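Local structure of mycobacterial cidal antitoxin MbcA (Mycobacterium tuberculosis, 6FKG) at residues G27-A32 with K89-V94; P34-R39 with Q44-R49; A62-E67 with A104-M109. The protein neutralises its cognate toxin MbcT, acting as the antitoxin of a type II toxin-antitoxin system by blocking access to the toxin active site. All blocks are in the same frame, centred on the assembly; numbering follows the deposited sequence.

Contacts 1 and 3 are buried, apolar helix-helix contacts with centres about 17 Å apart, on opposite sides of the chain's centre; helix 90-95 of the first and helix 99-110 of the second follow each other in the chain. Neither has a hydrogen bond across its own segments, and in each an isoleucine is the largest contributor to the packing. Contact 2 lies farther out, partly buried, where a loop wraps helix 34-41, and is largely polar. It touches contact 1 through an Asp31-Arg49 salt bridge and through Val37, which packs on Gly27 and Val30. Contacts 2 and 3 both border toxin chains, offering basic and acidic side chains respectively, whereas contact 1 touches no other chain.

Contact 1: G27-A32 with K89-V94; sequences GDIVDA and KPADLV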
# COMPACT_ATOMS: atom_id res chain seq x y z
N GLY C 27 26.26 -0.81 -15.97
CA GLY C 27 25.22 0.16 -16.23
C GLY C 27 23.81 -0.40 -16.13
O GLY C 27 22.93 0.23 -15.56
N ASP C 28 23.61 -1.59 -16.68
CA ASP C 28 22.30 -2.23 -16.61
C ASP C 28 21.92 -2.61 -15.19
O ASP C 28 20.74 -2.59 -14.85
CB ASP C 28 22.27 -3.47 -17.51
CG ASP C 28 22.27 -3.12 -18.99
OD1 ASP C 28 21.86 -1.98 -19.33
OD2 ASP C 28 22.69 -3.96 -19.81
N ILE C 29 22.90 -2.92 -14.35
CA ILE C 29 22.62 -3.31 -12.97
C ILE C 29 22.34 -2.08 -12.09
O ILE C 29 21.51 -2.13 -11.19
CB ILE C 29 23.78 -4.14 -12.37
CG1 ILE C 29 23.90 -5.50 -13.07
CG2 ILE C 29 23.61 -4.32 -10.85
CD1 ILE C 29 25.24 -6.20 -12.84
N VAL C 30 23.01 -0.96 -12.38
CA VAL C 30 22.94 0.20 -11.49
C VAL C 30 22.15 1.35 -12.10
O VAL C 30 22.17 2.46 -11.57
CB VAL C 30 24.34 0.71 -11.09
CG1 VAL C 30 25.16 -0.43 -10.52
CG2 VAL C 30 25.06 1.35 -12.28
N ASP C 31 21.47 1.07 -13.20
CA ASP C 31 20.62 2.07 -13.86
C ASP C 31 21.40 3.32 -14.26
O ASP C 31 21.01 4.44 -13.94
CB ASP C 31 19.45 2.44 -12.95
CG ASP C 31 18.37 3.23 -13.66
OD1 ASP C 31 18.34 3.20 -14.91
OD2 ASP C 31 17.57 3.90 -12.97
N ALA C 32 22.51 3.12 -14.98
CA ALA C 32 23.31 4.25 -15.46
C ALA C 32 23.80 3.96 -16.87
O ALA C 32 23.82 2.82 -17.29
CB ALA C 32 24.50 4.51 -14.54
N LYS C 89 18.62 -14.59 -12.66
CA LYS C 89 20.05 -14.28 -12.72
C LYS C 89 20.46 -13.47 -11.49
O LYS C 89 19.77 -12.50 -11.15
CB LYS C 89 20.38 -13.48 -13.97
CG LYS C 89 20.06 -14.17 -15.30
CD LYS C 89 20.18 -13.18 -16.44
CE LYS C 89 19.62 -13.76 -17.73
NZ LYS C 89 19.79 -12.85 -18.90
N PRO C 90 21.58 -13.83 -10.84
CA PRO C 90 22.08 -13.01 -9.72
C PRO C 90 22.21 -11.51 -10.07
O PRO C 90 21.89 -10.67 -9.23
CB PRO C 90 23.45 -13.62 -9.42
CG PRO C 90 23.30 -15.09 -9.84
CD PRO C 90 22.37 -15.07 -11.02
N ALA C 91 22.67 -11.19 -11.28
CA ALA C 91 22.80 -9.79 -11.68
C ALA C 91 21.45 -9.05 -11.67
O ALA C 91 21.40 -7.88 -11.31
CB ALA C 91 23.43 -9.69 -13.07
N ASP C 92 20.38 -9.74 -12.04
CA ASP C 92 19.05 -9.14 -12.01
C ASP C 92 18.56 -8.97 -10.56
O ASP C 92 17.92 -7.97 -10.24
CB ASP C 92 18.06 -9.98 -12.81
CG ASP C 92 18.36 -9.98 -14.32
OD1 ASP C 92 19.13 -9.11 -14.79
OD2 ASP C 92 17.83 -10.86 -15.03
N LEU C 93 18.89 -9.90 -9.67
CA LEU C 93 18.56 -9.69 -8.26
C LEU C 93 19.28 -8.46 -7.72
O LEU C 93 18.69 -7.65 -6.98
CB LEU C 93 18.92 -10.92 -7.41
CG LEU C 93 17.76 -11.91 -7.23
CD1 LEU C 93 17.48 -12.64 -8.53
CD2 LEU C 93 18.05 -12.90 -6.09
N VAL C 94 20.54 -8.30 -8.10
CA VAL C 94 21.30 -7.15 -7.60
C VAL C 94 20.66 -5.88 -8.16
O VAL C 94 20.42 -4.93 -7.42
CB VAL C 94 22.79 -7.22 -7.99
CG1 VAL C 94 23.50 -5.93 -7.63
CG2 VAL C 94 23.47 -8.41 -7.28
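Ile29 carries the whole of this contact from its side, placing one branch on Val94 and the other on Ala91. Its CG2 methyl meets CG1 of Val94 at 3.6 Å, the closest approach between the two segments, and the two branched side chains cross obliquely. The longer branch runs the other way: CD1 reaches CB of Ala91 at 3.9 Å, while CG1 passes over the backbone of the same residue, 3.9 Å from Ala91 O. This division follows from the first torsion (chi1 -67°), which sets CG1 beside the backbone N and leaves CG2 anti to it, so that the two branches spread along helix 90-95 and span one turn of it, from Ala91 to Val94. The small side chain of Ala91 is consistent with the close approach of the helices, the CA atoms of Ile29 and Ala91 being 6.6 Å apart.

Backbone bonds near the helix ends order both segments. Asp31 leaves helical geometry with positive phi, and Ala32 N bonds back to Gly27 O at 3.0 Å, a 6→1 bond of the kind found in Schellman motifs. Lys89 occupies the N-cap position of the partner helix; its O accepts Leu93 N at 3.1 Å, and Val94 N is held by Pro90 O at 3.0 Å. Helix 52-65 backs the contact, with Leu58 against Ile29 and Val61 against Val94, while Met78 and Phe79 pack on Ala91.

Ile29, Ala91 and Val94 are all buried, and no hydrogen bond joins the segments. The join between helix 23-30 and the toxin-binding region therefore depends on the shape and burial of hydrocarbon groups.

Contact 2: P34-R39 with Q44-R49; sequences PRSVAR and QVVPQR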
# COMPACT_ATOMS: atom_id res chain seq x y z
N PRO C 34 26.80 3.49 -19.59
CA PRO C 34 28.17 2.97 -19.47
C PRO C 34 29.19 4.09 -19.22
O PRO C 34 30.12 3.89 -18.42
CB PRO C 34 28.40 2.29 -20.82
CG PRO C 34 27.04 1.89 -21.26
CD PRO C 34 26.13 3.00 -20.81
N ARG C 35 29.03 5.24 -19.87
CA ARG C 35 29.95 6.35 -19.66
C ARG C 35 29.89 6.85 -18.22
O ARG C 35 30.92 7.18 -17.62
CB ARG C 35 29.67 7.51 -20.61
CG ARG C 35 30.63 8.67 -20.39
CD ARG C 35 30.59 9.71 -21.50
NE ARG C 35 29.30 10.40 -21.56
CZ ARG C 35 29.03 11.54 -20.94
NH1 ARG C 35 29.96 12.14 -20.19
NH2 ARG C 35 27.83 12.09 -21.06
N SER C 36 28.68 6.91 -17.66
CA SER C 36 28.53 7.35 -16.27
C SER C 36 29.22 6.40 -15.29
O SER C 36 29.82 6.84 -14.30
CB SER C 36 27.04 7.49 -15.93
OG SER C 36 26.48 8.60 -16.63
N VAL C 37 29.17 5.10 -15.57
CA VAL C 37 29.84 4.13 -14.71
C VAL C 37 31.36 4.27 -14.83
O VAL C 37 32.08 4.25 -13.83
CB VAL C 37 29.43 2.68 -15.04
CG1 VAL C 37 30.29 1.67 -14.28
CG2 VAL C 37 27.96 2.47 -14.73
N ALA C 38 31.83 4.43 -16.06
CA ALA C 38 33.26 4.57 -16.31
C ALA C 38 33.81 5.80 -15.60
O ALA C 38 34.87 5.74 -14.98
CB ALA C 38 33.56 4.65 -17.82
N ARG C 39 33.09 6.91 -15.69
CA ARG C 39 33.49 8.17 -15.05
C ARG C 39 33.44 8.07 -13.52
O ARG C 39 34.37 8.53 -12.85
CB ARG C 39 32.62 9.33 -15.53
CG ARG C 39 32.95 9.79 -16.94
CD ARG C 39 32.13 11.02 -17.36
NE ARG C 39 32.27 12.15 -16.44
CZ ARG C 39 33.27 13.02 -16.45
NH1 ARG C 39 34.25 12.91 -17.34
NH2 ARG C 39 33.31 14.00 -15.56
N GLN C 44 35.61 10.64 -11.42
CA GLN C 44 35.21 11.88 -12.07
C GLN C 44 33.76 12.24 -11.75
O GLN C 44 32.96 11.38 -11.37
CB GLN C 44 35.38 11.76 -13.59
CG GLN C 44 36.77 11.34 -14.02
CD GLN C 44 36.81 10.94 -15.48
OE1 GLN C 44 36.06 10.06 -15.91
NE2 GLN C 44 37.66 11.60 -16.25
N VAL C 45 33.42 13.52 -11.91
CA VAL C 45 32.08 13.99 -11.58
C VAL C 45 31.03 13.42 -12.55
O VAL C 45 31.27 13.32 -13.75
CB VAL C 45 32.02 15.53 -11.57
CG1 VAL C 45 32.34 16.10 -12.93
CG2 VAL C 45 30.66 16.00 -11.09
N VAL C 46 29.89 13.01 -12.00
CA VAL C 46 28.81 12.43 -12.80
C VAL C 46 27.47 13.08 -12.45
O VAL C 46 26.81 12.70 -11.48
CB VAL C 46 28.72 10.90 -12.58
CG1 VAL C 46 27.57 10.29 -13.40
CG2 VAL C 46 30.05 10.23 -12.95
N PRO C 47 27.05 14.07 -13.25
CA PRO C 47 25.76 14.73 -12.97
C PRO C 47 24.56 13.89 -13.41
O PRO C 47 23.44 14.16 -12.99
CB PRO C 47 25.85 16.02 -13.78
CG PRO C 47 26.72 15.63 -14.95
CD PRO C 47 27.75 14.71 -14.37
N GLN C 48 24.81 12.88 -14.24
CA GLN C 48 23.73 12.04 -14.77
C GLN C 48 23.23 11.05 -13.73
O GLN C 48 23.87 10.86 -12.69
CB GLN C 48 24.19 11.28 -16.02
CG GLN C 48 24.58 12.18 -17.19
CD GLN C 48 26.04 12.61 -17.13
OE1 GLN C 48 26.76 12.30 -16.18
NE2 GLN C 48 26.48 13.34 -18.16
N ARG C 49 22.09 10.43 -14.02
CA ARG C 49 21.50 9.39 -13.17
C ARG C 49 22.44 8.22 -12.93
O ARG C 49 22.97 7.62 -13.86
CB ARG C 49 20.20 8.87 -13.79
CG ARG C 49 20.31 8.55 -15.28
CD ARG C 49 19.04 7.91 -15.83
NE ARG C 49 19.11 6.44 -15.83
CZ ARG C 49 19.70 5.71 -16.78
NH1 ARG C 49 20.28 6.30 -17.81
NH2 ARG C 49 19.70 4.39 -16.69
O HOH W 1 23.83 7.76 -16.47
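Arg39 grips the backbone of Val45 side-on, with NE and NH2 both donating to the one carbonyl oxygen, and so ties the loop 44-49 to helix 34-41, which by sequence resembles the second helix of an Xre-type helix-turn-helix. The NH2 bond to Val45 O is 2.8 Å long and uses a lone pair in the carbonyl plane; the NE bond to the same oxygen, 3.1 Å, comes in nearly along the C=O axis. A bend at chi3 (55°) turns the guanidinium edge to that oxygen. This leaves one face for Gln44, whose CB lies over it near the rim and whose amide stacks on it with the planes 28° apart. The backbones join as well, Gln44 N donating to Arg39 O at 2.8 Å.

The other nitrogen of Arg39, NH1, forms a salt bridge with Glu111 of a neighbouring MbcT chain. Asp119 of that chain takes Arg35 NH2 on one carboxylate oxygen and Gln48 NE2 on the other, consistent with these two donors lying close together; their guanidinium and amide planes are 88° apart. Gln48 NE2 also bonds to Gly114 O of the same MbcT chain.

Next to these bonds, Val46 packs against the helix with both methyls: CG2 meets Arg39 CB at 3.8 Å, and CG1 meets Ser36 CB at 3.8 Å. Ser36 OG, also hydrogen-bonded to Ser33, lies 3.6 Å from Gln48 CB. A water continues the link, 2.8 Å from Ser36 OG and donating to Arg49 O over 2.8 Å.

Contact 3: A62-E67 with A104-M109; sequences ADALAE and ALIDAM
Ala64 O receives the backbone N of Glu67 at 3.0 Å and is touched from across the contact by CG2 of Ile106 at 3.5 Å, the latter a van der Waals contact, not a hydrogen bond. The same methyl stands 4.0 Å from Ala64 CB. The first side-chain bond of Ile106 points toward helix 52-65, and its first torsion (chi1 -69°) holds CG2 anti to the backbone N while sending CG1 and CD1 along a different path, toward Leu65. There CD1 lies 3.9 Å from Leu65 N and 4.0 Å from Leu65 CB. The leucine replies with its CD1, 4.1 Å from Ile106 CG1, the two side chains crossing at about a right angle. Leu65 also packs on Ala74, Trp77 and Met78 of helix 71-78, and Ala64 on Leu103.

Along one margin of this apolar joint lie two acidic groups, Glu67 OE1 and Asp107 OD1 5.2 Å apart. Arg33 of a neighbouring MbcT chain forms salt bridges with both carboxylates, which probably offsets their mutual repulsion; Arg43 of that chain also pairs with Asp107, and Gln160 of a second MbcT chain bonds to Glu67. Packing of helix 52-65 against helix 99-110 thus presents an acidic pair to toxin arginines, an interface belonging to the C-terminal toxin-binding domain of the Xre/MbcA/ParS antitoxins.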
# COMPACT_ATOMS: atom_id res chain seq x y z
N ALA C 62 30.37 -8.92 -5.93
CA ALA C 62 31.56 -9.30 -6.68
C ALA C 62 32.67 -9.79 -5.76
O ALA C 62 33.32 -10.80 -6.03
CB ALA C 62 32.04 -8.14 -7.50
N ASP C 63 32.91 -9.06 -4.68
CA ASP C 63 33.95 -9.45 -3.74
C ASP C 63 33.61 -10.76 -3.05
O ASP C 63 34.48 -11.61 -2.88
CB ASP C 63 34.20 -8.35 -2.71
CG ASP C 63 35.16 -7.29 -3.21
OD1 ASP C 63 35.87 -7.54 -4.22
OD2 ASP C 63 35.22 -6.22 -2.58
N ALA C 64 32.35 -10.93 -2.65
CA ALA C 64 31.93 -12.15 -1.96
C ALA C 64 32.07 -13.36 -2.89
O ALA C 64 32.55 -14.43 -2.50
CB ALA C 64 30.49 -12.04 -1.48
N LEU C 65 31.63 -13.17 -4.12
CA LEU C 65 31.62 -14.25 -5.11
C LEU C 65 33.02 -14.82 -5.37
O LEU C 65 33.16 -15.99 -5.70
CB LEU C 65 30.98 -13.74 -6.41
CG LEU C 65 30.68 -14.75 -7.51
CD1 LEU C 65 29.76 -15.86 -7.01
CD2 LEU C 65 30.05 -14.02 -8.70
N ALA C 66 34.05 -14.00 -5.19
CA ALA C 66 35.43 -14.44 -5.45
C ALA C 66 35.85 -15.54 -4.49
O ALA C 66 36.77 -16.31 -4.77
CB ALA C 66 36.40 -13.25 -5.37
N GLU C 67 35.18 -15.63 -3.35
CA GLU C 67 35.50 -16.69 -2.40
C GLU C 67 35.12 -18.08 -2.91
O GLU C 67 35.66 -19.08 -2.46
CB GLU C 67 34.81 -16.43 -1.05
CG GLU C 67 35.36 -17.33 0.07
CD GLU C 67 34.63 -17.16 1.41
OE1 GLU C 67 33.64 -16.40 1.46
OE2 GLU C 67 35.06 -17.80 2.40
N ALA C 104 23.53 -14.27 0.54
CA ALA C 104 23.16 -15.44 1.33
C ALA C 104 23.45 -16.73 0.54
O ALA C 104 24.02 -17.69 1.09
CB ALA C 104 21.68 -15.37 1.77
N LEU C 105 23.10 -16.74 -0.74
CA LEU C 105 23.43 -17.91 -1.58
C LEU C 105 24.97 -18.14 -1.63
O LEU C 105 25.43 -19.26 -1.49
CB LEU C 105 22.87 -17.75 -3.01
CG LEU C 105 23.31 -18.81 -4.02
CD1 LEU C 105 23.03 -20.21 -3.51
CD2 LEU C 105 22.64 -18.61 -5.38
N ILE C 106 25.75 -17.08 -1.79
CA ILE C 106 27.21 -17.21 -1.82
C ILE C 106 27.74 -17.80 -0.51
O ILE C 106 28.62 -18.67 -0.49
CB ILE C 106 27.87 -15.85 -2.14
CG1 ILE C 106 27.57 -15.49 -3.60
CG2 ILE C 106 29.37 -15.86 -1.86
CD1 ILE C 106 27.82 -14.00 -3.94
N ASP C 107 27.17 -17.36 0.61
CA ASP C 107 27.54 -17.94 1.91
C ASP C 107 27.22 -19.43 1.99
O ASP C 107 28.02 -20.21 2.52
CB ASP C 107 26.83 -17.19 3.04
CG ASP C 107 27.66 -16.08 3.60
OD1 ASP C 107 28.89 -16.24 3.66
OD2 ASP C 107 27.07 -15.04 3.98
N ALA C 108 26.07 -19.83 1.47
CA ALA C 108 25.70 -21.24 1.43
C ALA C 108 26.68 -22.03 0.54
O ALA C 108 27.09 -23.12 0.89
CB ALA C 108 24.24 -21.43 0.95
N MET C 109 27.07 -21.44 -0.58
CA MET C 109 28.07 -22.06 -1.46
C MET C 109 29.40 -22.26 -0.73
O MET C 109 30.02 -23.32 -0.80
CB MET C 109 28.27 -21.18 -2.69
CG MET C 109 27.03 -21.16 -3.58
SD MET C 109 27.17 -19.92 -4.87
CE MET C 109 28.51 -20.63 -5.83